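Local atomic coordinates of glutathione S-transferase enzyme with thioredoxin-like domain (Xenorhabdus nematophila, PDB entry 4L8E), a protein that binds glutathione, two molecules per subunit, and probably conjugates it to electrophilic substrates, as other glutathione S-transferases do. Residues A[171-174]-A[175-179]; A[119-122]-A[123-127]. All blocks are in the same frame, centred on the assembly; numbering follows the deposited sequence.

Contact 1: residues A[171-174]-A[175-179]; sequences LNTQ and LEKTP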
ATOM      1  N   LEU A 171      -3.126 -15.429   2.684  1.00 17.34           N
ATOM      2  CA  LEU A 171      -4.547 -15.121   2.755  1.00 16.60           C
ATOM      3  C   LEU A 171      -5.334 -16.301   3.326  1.00 17.30           C
ATOM      4  O   LEU A 171      -6.171 -16.150   4.243  1.00 17.02           O
ATOM      5  CB  LEU A 171      -5.045 -14.733   1.360  1.00 16.69           C
ATOM      6  CG  LEU A 171      -6.522 -14.355   1.220  1.00 17.59           C
ATOM      7  CD1 LEU A 171      -6.799 -13.127   2.046  1.00 17.33           C
ATOM      8  CD2 LEU A 171      -6.888 -14.153  -0.230  1.00 16.83           C
ATOM      9  N   ASN A 172      -5.059 -17.490   2.816  1.00 16.47           N
ATOM     10  CA  ASN A 172      -5.788 -18.675   3.250  1.00 17.90           C
ATOM     11  C   ASN A 172      -5.547 -18.947   4.735  1.00 21.05           C
ATOM     12  O   ASN A 172      -6.453 -19.322   5.475  1.00 18.80           O
ATOM     13  CB  ASN A 172      -5.332 -19.883   2.450  1.00 18.24           C
ATOM     14  CG  ASN A 172      -6.214 -21.077   2.657  1.00 20.12           C
ATOM     15  OD1 ASN A 172      -7.313 -21.156   2.099  1.00 21.97           O
ATOM     16  ND2 ASN A 172      -5.727 -22.053   3.436  1.00 21.47           N
ATOM     17  N   THR A 173      -4.300 -18.787   5.154  1.00 18.15           N
ATOM     18  CA  THR A 173      -3.939 -19.016   6.550  1.00 17.59           C
ATOM     19  C   THR A 173      -4.742 -18.089   7.472  1.00 17.74           C
ATOM     20  O   THR A 173      -5.238 -18.529   8.507  1.00 23.10           O
ATOM     21  CB  THR A 173      -2.420 -18.891   6.739  1.00 20.96           C
ATOM     22  OG1 THR A 173      -1.795 -19.999   6.084  1.00 21.74           O
ATOM     23  CG2 THR A 173      -2.035 -18.907   8.209  1.00 22.06           C
ATOM     24  N   GLN A 174      -4.884 -16.818   7.105  1.00 16.65           N
ATOM     25  CA  GLN A 174      -5.672 -15.919   7.935  1.00 17.36           C
ATOM     26  C   GLN A 174      -7.155 -16.283   7.922  1.00 19.82           C
ATOM     27  O   GLN A 174      -7.823 -16.217   8.959  1.00 21.01           O
ATOM     28  CB  GLN A 174      -5.456 -14.466   7.519  1.00 19.83           C
ATOM     29  CG  GLN A 174      -6.187 -13.452   8.401  1.00 24.71           C
ATOM     30  CD  GLN A 174      -5.824 -13.561   9.872  1.00 28.67           C
ATOM     31  OE1 GLN A 174      -4.657 -13.563  10.217  1.00 19.67           O
ATOM     32  NE2 GLN A 174      -6.832 -13.653  10.746  1.00 25.81           N
ATOM     33  N   LEU A 175      -7.675 -16.660   6.756  1.00 19.62           N
ATOM     34  CA  LEU A 175      -9.111 -16.922   6.629  1.00 20.18           C
ATOM     35  C   LEU A 175      -9.496 -18.269   7.274  1.00 21.87           C
ATOM     36  O   LEU A 175     -10.687 -18.574   7.464  1.00 24.25           O
ATOM     37  CB  LEU A 175      -9.546 -16.836   5.152  1.00 19.05           C
ATOM     38  CG  LEU A 175      -9.483 -15.419   4.551  1.00 16.19           C
ATOM     39  CD1 LEU A 175      -9.700 -15.495   3.051  1.00 20.83           C
ATOM     40  CD2 LEU A 175     -10.518 -14.522   5.203  1.00 18.26           C
ATOM     41  N   GLU A 176      -8.497 -19.099   7.599  1.00 23.12           N
ATOM     42  CA  GLU A 176      -8.723 -20.270   8.442  1.00 25.23           C
ATOM     43  C   GLU A 176      -8.984 -19.884   9.882  1.00 25.69           C
ATOM     44  O   GLU A 176      -9.555 -20.665  10.645  1.00 30.89           O
ATOM     45  CB  GLU A 176      -7.506 -21.198   8.413  1.00 25.90           C
ATOM     46  CG  GLU A 176      -7.358 -21.968   7.123  1.00 33.40           C
ATOM     47  CD  GLU A 176      -6.080 -22.805   7.097  1.00 41.47           C
ATOM     48  OE1 GLU A 176      -5.977 -23.693   6.234  1.00 42.20           O
ATOM     49  OE2 GLU A 176      -5.187 -22.552   7.936  1.00 44.80           O
ATOM     50  N   LYS A 177      -8.547 -18.696  10.272  1.00 24.68           N
ATOM     51  CA  LYS A 177      -8.577 -18.303  11.675  1.00 27.05           C
ATOM     52  C   LYS A 177      -9.777 -17.431  11.983  1.00 25.58           C
ATOM     53  O   LYS A 177     -10.350 -17.522  13.057  1.00 25.85           O
ATOM     54  CB  LYS A 177      -7.324 -17.518  12.036  1.00 25.67           C
ATOM     55  CG  LYS A 177      -6.056 -18.308  11.911  1.00 37.70           C
ATOM     56  CD  LYS A 177      -4.858 -17.485  12.345  1.00 41.58           C
ATOM     57  CE  LYS A 177      -3.579 -18.237  12.084  1.00 48.59           C
ATOM     58  NZ  LYS A 177      -2.479 -17.643  12.868  1.00 64.00           N
ATOM     59  N   THR A 178     -10.116 -16.571  11.036  1.00 24.84           N
ATOM     60  CA  THR A 178     -11.191 -15.600  11.195  1.00 25.00           C
ATOM     61  C   THR A 178     -12.100 -15.623   9.974  1.00 20.93           C
ATOM     62  O   THR A 178     -11.640 -15.835   8.861  1.00 21.48           O
ATOM     63  CB  THR A 178     -10.627 -14.149  11.378  1.00 24.17           C
ATOM     64  OG1 THR A 178      -9.757 -13.797  10.293  1.00 22.08           O
ATOM     65  CG2 THR A 178      -9.842 -14.004  12.678  1.00 26.45           C
ATOM     66  N   PRO A 179     -13.401 -15.341  10.162  1.00 20.32           N
ATOM     67  CA  PRO A 179     -14.320 -15.446   9.022  1.00 21.42           C
ATOM     68  C   PRO A 179     -14.067 -14.424   7.912  1.00 20.46           C
ATOM     69  O   PRO A 179     -14.262 -14.742   6.744  1.00 22.66           O
ATOM     70  CB  PRO A 179     -15.707 -15.252   9.662  1.00 25.74           C
ATOM     71  CG  PRO A 179     -15.468 -14.713  11.009  1.00 32.15           C
ATOM     72  CD  PRO A 179     -14.113 -15.195  11.440  1.00 23.81           C
TER
HETATM   73  O   HOH W   1      -4.459 -20.791   9.895  1.00 33.56           O

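Contact 2: residues A[119-122]-A[123-127]; sequences RERT and EQLQW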
ATOM      1  N   ARG A 119      -8.252  -1.959  18.544  1.00 24.57           N
ATOM      2  CA  ARG A 119      -7.704  -3.278  18.183  1.00 21.72           C
ATOM      3  C   ARG A 119      -8.260  -3.813  16.892  1.00 22.89           C
ATOM      4  O   ARG A 119      -7.511  -4.239  16.026  1.00 22.51           O
ATOM      5  CB  ARG A 119      -7.948  -4.326  19.277  1.00 27.75           C
ATOM      6  CG  ARG A 119      -6.891  -4.381  20.279  1.00 36.30           C
ATOM      7  CD  ARG A 119      -7.183  -5.347  21.439  1.00 31.25           C
ATOM      8  NE  ARG A 119      -6.243  -5.033  22.494  1.00 34.92           N
ATOM      9  CZ  ARG A 119      -6.364  -3.992  23.310  1.00 38.04           C
ATOM     10  NH1 ARG A 119      -7.421  -3.175  23.237  1.00 39.01           N
ATOM     11  NH2 ARG A 119      -5.440  -3.767  24.213  1.00 37.19           N
ATOM     12  N   GLU A 120      -9.585  -3.826  16.760  1.00 25.35           N
ATOM     13  CA  GLU A 120     -10.200  -4.360  15.539  1.00 22.14           C
ATOM     14  C   GLU A 120      -9.837  -3.543  14.331  1.00 19.29           C
ATOM     15  O   GLU A 120      -9.574  -4.086  13.264  1.00 17.33           O
ATOM     16  CB  GLU A 120     -11.719  -4.372  15.663  1.00 20.98           C
ATOM     17  CG  GLU A 120     -12.249  -5.344  16.668  1.00 31.88           C
ATOM     18  CD  GLU A 120     -13.765  -5.256  16.821  1.00 46.98           C
ATOM     19  OE1 GLU A 120     -14.413  -4.480  16.073  1.00 40.18           O
ATOM     20  OE2 GLU A 120     -14.298  -5.972  17.697  1.00 43.07           O
ATOM     21  N   ARG A 121      -9.846  -2.226  14.499  1.00 19.17           N
ATOM     22  CA  ARG A 121      -9.505  -1.307  13.429  1.00 16.13           C
ATOM     23  C   ARG A 121      -8.084  -1.530  12.922  1.00 14.82           C
ATOM     24  O   ARG A 121      -7.828  -1.523  11.711  1.00 17.47           O
ATOM     25  CB  ARG A 121      -9.627   0.125  13.941  1.00 20.10           C
ATOM     26  CG  ARG A 121      -9.417   1.201  12.903  1.00 19.78           C
ATOM     27  CD  ARG A 121      -9.466   2.568  13.607  1.00 22.61           C
ATOM     28  NE  ARG A 121      -9.337   3.684  12.675  1.00 22.12           N
ATOM     29  CZ  ARG A 121     -10.358   4.245  12.043  1.00 24.59           C
ATOM     30  NH1 ARG A 121     -11.587   3.782  12.235  1.00 21.01           N
ATOM     31  NH2 ARG A 121     -10.141   5.273  11.217  1.00 24.05           N
ATOM     32  N   THR A 122      -7.170  -1.705  13.864  1.00 15.99           N
ATOM     33  CA  THR A 122      -5.763  -1.842  13.523  1.00 15.07           C
ATOM     34  C   THR A 122      -5.568  -3.136  12.738  1.00 16.64           C
ATOM     35  O   THR A 122      -4.818  -3.165  11.774  1.00 16.30           O
ATOM     36  CB  THR A 122      -4.893  -1.785  14.752  1.00 22.14           C
ATOM     37  OG1 THR A 122      -5.046  -0.506  15.376  1.00 23.59           O
ATOM     38  CG2 THR A 122      -3.414  -1.990  14.395  1.00 21.87           C
ATOM     39  N   GLU A 123      -6.246  -4.205  13.144  1.00 17.74           N
ATOM     40  CA  GLU A 123      -6.158  -5.468  12.420  1.00 15.95           C
ATOM     41  C   GLU A 123      -6.704  -5.337  11.008  1.00 17.81           C
ATOM     42  O   GLU A 123      -6.086  -5.806  10.043  1.00 17.62           O
ATOM     43  CB  GLU A 123      -6.853  -6.593  13.193  1.00 21.66           C
ATOM     44  CG  GLU A 123      -6.718  -7.945  12.556  1.00 28.80           C
ATOM     45  CD  GLU A 123      -5.361  -8.619  12.765  1.00 35.35           C
ATOM     46  OE1 GLU A 123      -4.519  -8.120  13.566  1.00 33.49           O
ATOM     47  OE2 GLU A 123      -5.144  -9.669  12.103  1.00 33.26           O
ATOM     48  N   GLN A 124      -7.855  -4.682  10.864  1.00 15.03           N
ATOM     49  CA  GLN A 124      -8.415  -4.425   9.542  1.00 13.36           C
ATOM     50  C   GLN A 124      -7.473  -3.614   8.669  1.00 13.32           C
ATOM     51  O   GLN A 124      -7.281  -3.930   7.512  1.00 14.33           O
ATOM     52  CB  GLN A 124      -9.769  -3.732   9.683  1.00 13.64           C
ATOM     53  CG  GLN A 124     -10.778  -4.625  10.309  1.00 15.62           C
ATOM     54  CD  GLN A 124     -12.017  -3.918  10.764  1.00 18.45           C
ATOM     55  OE1 GLN A 124     -12.022  -2.706  10.933  1.00 20.50           O
ATOM     56  NE2 GLN A 124     -13.077  -4.682  11.001  1.00 19.50           N
ATOM     57  N   LEU A 125      -6.863  -2.578   9.236  1.00 14.16           N
ATOM     58  CA  LEU A 125      -6.014  -1.697   8.460  1.00 14.30           C
ATOM     59  C   LEU A 125      -4.707  -2.408   8.072  1.00 14.09           C
ATOM     60  O   LEU A 125      -4.183  -2.193   6.981  1.00 12.70           O
ATOM     61  CB  LEU A 125      -5.731  -0.414   9.235  1.00 15.17           C
ATOM     62  CG  LEU A 125      -6.918   0.544   9.355  1.00 18.15           C
ATOM     63  CD1 LEU A 125      -6.600   1.634  10.337  1.00 22.02           C
ATOM     64  CD2 LEU A 125      -7.270   1.122   7.975  1.00 18.26           C
ATOM     65  N   GLN A 126      -4.186  -3.250   8.952  1.00 14.68           N
ATOM     66  CA  GLN A 126      -3.001  -4.019   8.620  1.00 11.54           C
ATOM     67  C   GLN A 126      -3.236  -4.809   7.333  1.00 15.12           C
ATOM     68  O   GLN A 126      -2.404  -4.848   6.431  1.00 14.53           O
ATOM     69  CB  GLN A 126      -2.691  -4.946   9.799  1.00 15.11           C
ATOM     70  CG  GLN A 126      -1.788  -6.083   9.567  1.00 18.91           C
ATOM     71  CD  GLN A 126      -1.797  -6.960  10.808  1.00 21.75           C
ATOM     72  OE1 GLN A 126      -2.673  -7.821  10.991  1.00 24.61           O
ATOM     73  NE2 GLN A 126      -0.895  -6.682  11.706  1.00 14.52           N
ATOM     74  N   TRP A 127      -4.390  -5.435   7.244  1.00 12.40           N
ATOM     75  CA  TRP A 127      -4.713  -6.254   6.078  1.00 11.44           C
ATOM     76  C   TRP A 127      -5.042  -5.417   4.841  1.00 13.37           C
ATOM     77  O   TRP A 127      -4.748  -5.834   3.727  1.00 12.89           O
ATOM     78  CB  TRP A 127      -5.806  -7.289   6.420  1.00 13.71           C
ATOM     79  CG  TRP A 127      -5.272  -8.368   7.286  1.00 13.60           C
ATOM     80  CD1 TRP A 127      -5.499  -8.542   8.610  1.00 15.80           C
ATOM     81  CD2 TRP A 127      -4.357  -9.416   6.896  1.00 14.24           C
ATOM     82  NE1 TRP A 127      -4.794  -9.640   9.079  1.00 16.89           N
ATOM     83  CE2 TRP A 127      -4.090 -10.186   8.036  1.00 14.08           C
ATOM     84  CE3 TRP A 127      -3.761  -9.782   5.681  1.00 14.69           C
ATOM     85  CZ2 TRP A 127      -3.249 -11.307   8.007  1.00 18.37           C
ATOM     86  CZ3 TRP A 127      -2.929 -10.892   5.660  1.00 15.77           C
ATOM     87  CH2 TRP A 127      -2.682 -11.638   6.816  1.00 17.24           C
TER

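Contact 1: residues A[171-174]-A[175-179]
Gln-174 bends its side chain round to Thr-178, NE2 lying against both OG1 and the CG2 methyl, the latter 3.6 Å from NE2. With CG anti to the backbone N and a bend at the next bond (chi2 57°), NE2 comes within 3.0 Å of Thr-178 OG1 and donates to it along a nearly straight line, 164° at the hydrogen. The hydroxyl lies in the plane of the amide, and it has a second partner in the carbonyl oxygen of Tyr-180; it accepts from the amide and donates to that carbonyl, which should restrain its rotation. The same turn is gripped from the backbone: Gln-174 O takes both Lys-177 N at 2.9 Å and Thr-178 N at 3.1 Å. Two donors share this one oxygen as the chain leaves helix 154-175. Upstream the helical pattern still holds, with Leu-175 N bonded to Leu-171 O and Glu-176 N to Asn-172 O. One turn apart, Leu-171 and Leu-175 cross at a slant, CG of the first 3.8 Å from CD1 of the second. At the outer side a water donates to both Thr-173 O (2.8 Å) and Glu-176 OE2 (2.7 Å), tying the exposed carboxylate to the backbone. All this lies at the C-terminal end of helix 154-175 in the all-helical domain of the transferase fold. Leu-175 packs on Ala-212 and Trp-216 of helix 211-221, near whose start Val-213 N satisfies OD1 of the buried Asn-172, and Leu-171 reaches Trp-130 and Phe-135 of helix 118-145.

Contact 2: residues A[119-122]-A[123-127]
Arg-121 and Leu-125 run side by side, one helical turn apart, with Arg-121 CG 3.8 Å from Leu-125 CD1. CG anti to the backbone N (chi1 -175°) and an extended chain to NE carry the guanidinium past the leucine, where NH2 bonds Asn-108 and NH1 the carbonyl of Ser-115. Regular backbone bonds hold this close side: Leu-125 N to Arg-121 O and Gln-126 N to Thr-122 O, both 2.9 Å. Gln-124 packs its CG 3.2 Å from Glu-120 O and sends OE1 to Ser-115 N. Glu-120 lies on the looser, solvent-facing side; its side chain stays 4.9 Å or more from residues 123-127, though OE1 is held by Ser-115 OG. One turn after Glu-123, Trp-127 sends NE1 to Glu-123 OE2 at 3.0 Å; the oxygen lies at the indole edge, in the ring plane, but is approached from above the carboxylate plane. The carboxylate thereby satisfies the N-H of a buried indole, whose ring meets Trp-130 of its own chain and Phe-97 of the second subunit edge-to-face. With Arg-119 NH2 bonded to Gly-90 O and Glu-92 O of that subunit, the chemistry implies an interface joined by polar bonds at the helix start and by aromatic packing two turns on.

Both contacts are local, within one turn or so of a helix of the C-terminal domain, but they sit at different ends of their helices: contact 2 near the beginning of helix 118-145, contact 1 where helix 154-175 runs out. Contact 2 is the more buried, and it also faces the second subunit, whereas no other chain of the assembly touches contact 1. The regular helical bonding of contact 2 contrasts with the doubly used carbonyl and side-chain amide that finish contact 1. The two helices follow each other in the chain and meet here: Gln-174 OE1 packs 3.5 Å from Trp-127 CZ2, joining contacts whose centres are about 14 Å apart.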